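Local coordinates for protein colicin-B (Escherichia coli, PDB 1RH1) that forms channels that depolarise the cytoplasmic membrane of Escherichia coli and closely related bacteria, killing them by dissipating their cellular energy, at residues Asn163-Lys168 with Asp267-Phe272. Numbering follows the deposited sequence.
Sequences NNVPVK and DVIVRF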
loop_
_atom_site.group_PDB
_atom_site.type_symbol
_atom_site.label_atom_id
_atom_site.label_comp_id
_atom_site.label_asym_id
_atom_site.label_seq_id
_atom_site.Cartn_x
_atom_site.Cartn_y
_atom_site.Cartn_z
ATOM N N ASN A 163 -9.763 16.534 11.634
ATOM C CA ASN A 163 -9.737 16.193 10.230
ATOM C C ASN A 163 -8.296 16.220 9.776
ATOM O O ASN A 163 -7.440 16.905 10.348
ATOM C CB ASN A 163 -10.509 17.180 9.380
ATOM C CG ASN A 163 -12.015 17.072 9.535
ATOM O OD1 ASN A 163 -12.699 16.338 8.818
ATOM N ND2 ASN A 163 -12.550 17.807 10.513
ATOM N N ASN A 164 -8.038 15.430 8.735
ATOM C CA ASN A 164 -6.702 15.337 8.188
ATOM C C ASN A 164 -6.452 16.381 7.124
ATOM O O ASN A 164 -7.292 16.621 6.256
ATOM C CB ASN A 164 -6.483 13.963 7.595
ATOM C CG ASN A 164 -6.529 12.800 8.587
ATOM O OD1 ASN A 164 -6.783 11.664 8.195
ATOM N ND2 ASN A 164 -6.305 12.960 9.886
ATOM N N VAL A 165 -5.311 17.049 7.235
ATOM C CA VAL A 165 -4.896 18.013 6.241
ATOM C C VAL A 165 -3.863 17.385 5.301
ATOM O O VAL A 165 -2.959 16.669 5.721
ATOM C CB VAL A 165 -4.356 19.255 6.991
ATOM C CG1 VAL A 165 -3.177 18.938 7.881
ATOM C CG2 VAL A 165 -3.916 20.276 5.962
ATOM N N PRO A 166 -3.982 17.584 3.992
ATOM C CA PRO A 166 -2.978 17.209 3.007
ATOM C C PRO A 166 -1.590 17.694 3.333
ATOM O O PRO A 166 -1.459 18.882 3.567
ATOM C CB PRO A 166 -3.531 17.783 1.763
ATOM C CG PRO A 166 -5.000 17.532 1.931
ATOM C CD PRO A 166 -5.237 17.953 3.348
ATOM N N VAL A 167 -0.555 16.855 3.429
ATOM C CA VAL A 167 0.816 17.324 3.698
ATOM C C VAL A 167 1.816 16.934 2.609
ATOM O O VAL A 167 1.532 16.017 1.817
ATOM C CB VAL A 167 1.386 16.783 5.057
ATOM C CG1 VAL A 167 0.676 17.428 6.221
ATOM C CG2 VAL A 167 1.200 15.288 5.158
ATOM N N LYS A 168 2.978 17.608 2.531
ATOM C CA LYS A 168 3.989 17.214 1.546
ATOM C C LYS A 168 5.243 16.531 2.061
ATOM O O LYS A 168 5.955 15.870 1.308
ATOM C CB LYS A 168 4.487 18.390 0.708
ATOM C CG LYS A 168 4.953 19.610 1.427
ATOM C CD LYS A 168 5.499 20.609 0.441
ATOM C CE LYS A 168 5.661 21.887 1.246
ATOM N NZ LYS A 168 6.443 22.843 0.500
ATOM N N ASP A 267 2.256 12.263 14.863
ATOM C CA ASP A 267 2.546 13.615 14.368
ATOM C C ASP A 267 1.230 14.298 14.032
ATOM O O ASP A 267 0.313 13.681 13.479
ATOM C CB ASP A 267 3.420 13.622 13.101
ATOM C CG ASP A 267 3.006 12.795 11.879
ATOM O OD1 ASP A 267 3.606 12.983 10.818
ATOM O OD2 ASP A 267 2.107 11.955 11.987
ATOM N N VAL A 268 1.066 15.550 14.445
ATOM C CA VAL A 268 -0.186 16.257 14.203
ATOM C C VAL A 268 0.090 17.706 13.868
ATOM O O VAL A 268 1.218 18.172 13.998
ATOM C CB VAL A 268 -1.132 16.233 15.441
ATOM C CG1 VAL A 268 -1.498 14.822 15.842
ATOM C CG2 VAL A 268 -0.441 16.878 16.617
ATOM N N ILE A 269 -0.924 18.446 13.438
ATOM C CA ILE A 269 -0.733 19.863 13.234
ATOM C C ILE A 269 -1.623 20.496 14.268
ATOM O O ILE A 269 -2.848 20.383 14.272
ATOM C CB ILE A 269 -1.129 20.257 11.795
ATOM C CG1 ILE A 269 0.002 19.876 10.860
ATOM C CG2 ILE A 269 -1.366 21.748 11.678
ATOM C CD1 ILE A 269 -0.291 20.220 9.406
ATOM N N VAL A 270 -0.922 21.109 15.214
ATOM C CA VAL A 270 -1.566 21.781 16.323
ATOM C C VAL A 270 -1.939 23.157 15.823
ATOM O O VAL A 270 -1.087 23.937 15.398
ATOM C CB VAL A 270 -0.603 21.898 17.507
ATOM C CG1 VAL A 270 -1.330 22.616 18.611
ATOM C CG2 VAL A 270 -0.170 20.543 18.023
ATOM N N ARG A 271 -3.248 23.391 15.885
ATOM C CA ARG A 271 -3.892 24.651 15.505
ATOM C C ARG A 271 -4.253 25.486 16.748
ATOM O O ARG A 271 -5.029 25.047 17.599
ATOM C CB ARG A 271 -5.110 24.259 14.690
ATOM C CG ARG A 271 -6.058 25.362 14.291
ATOM C CD ARG A 271 -7.231 24.761 13.561
ATOM N NE ARG A 271 -7.536 25.659 12.477
ATOM C CZ ARG A 271 -8.718 25.675 11.867
ATOM N NH1 ARG A 271 -9.699 24.843 12.241
ATOM N NH2 ARG A 271 -8.910 26.540 10.859
ATOM N N PHE A 272 -3.733 26.700 16.912
ATOM C CA PHE A 272 -4.004 27.480 18.108
ATOM C C PHE A 272 -5.343 28.233 18.116
ATOM O O PHE A 272 -6.034 28.214 17.095
ATOM C CB PHE A 272 -2.816 28.405 18.280
ATOM C CG PHE A 272 -1.608 27.602 18.722
ATOM C CD1 PHE A 272 -1.377 27.392 20.081
ATOM C CD2 PHE A 272 -0.732 27.056 17.778
ATOM C CE1 PHE A 272 -0.277 26.639 20.486
ATOM C CE2 PHE A 272 0.368 26.304 18.192
ATOM C CZ PHE A 272 0.599 26.093 19.546
#
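Within the strand-rich N-terminal part of colicin B, two non-adjacent strands of the large mixed sheet, 163-167 and 266-271, meet through a small apolar cluster of Val165, Val167 and Ile269. The contact is made by side chains alone. The CA atoms of Val165 and Ile269 lie 8.3 Å apart, a separation bridged from both sides because the side chains of all three residues leave the backbone toward the opposing strand. Ile269 reaches out with its terminal methyl: CG1 stands anti to the carbonyl carbon (chi1 -79°), and the extended second torsion of 180° carries CD1 away from its own backbone. There CD1 meets Val165 CG1 at 3.5 Å, and the two side chains cross at about a right angle. Val167, on the same side of its strand as Val165, adds a looser touch, its CG1 lying 4.3 Å from Ile269 CD1. One methyl thus serves both valines, and all three residues are buried, although only 88 Å² of surface is hidden between the segments. Strand 189-201 joins the pair, running antiparallel to 163-167, with backbone hydrogen bonds between Val165 and Val192 and between Val167 and Met190, and parallel to 266-271. Leu158 and Pro159 pack on Val165, while Tyr282 of strand 281-286, the antiparallel neighbour of 266-271, touches Ile269.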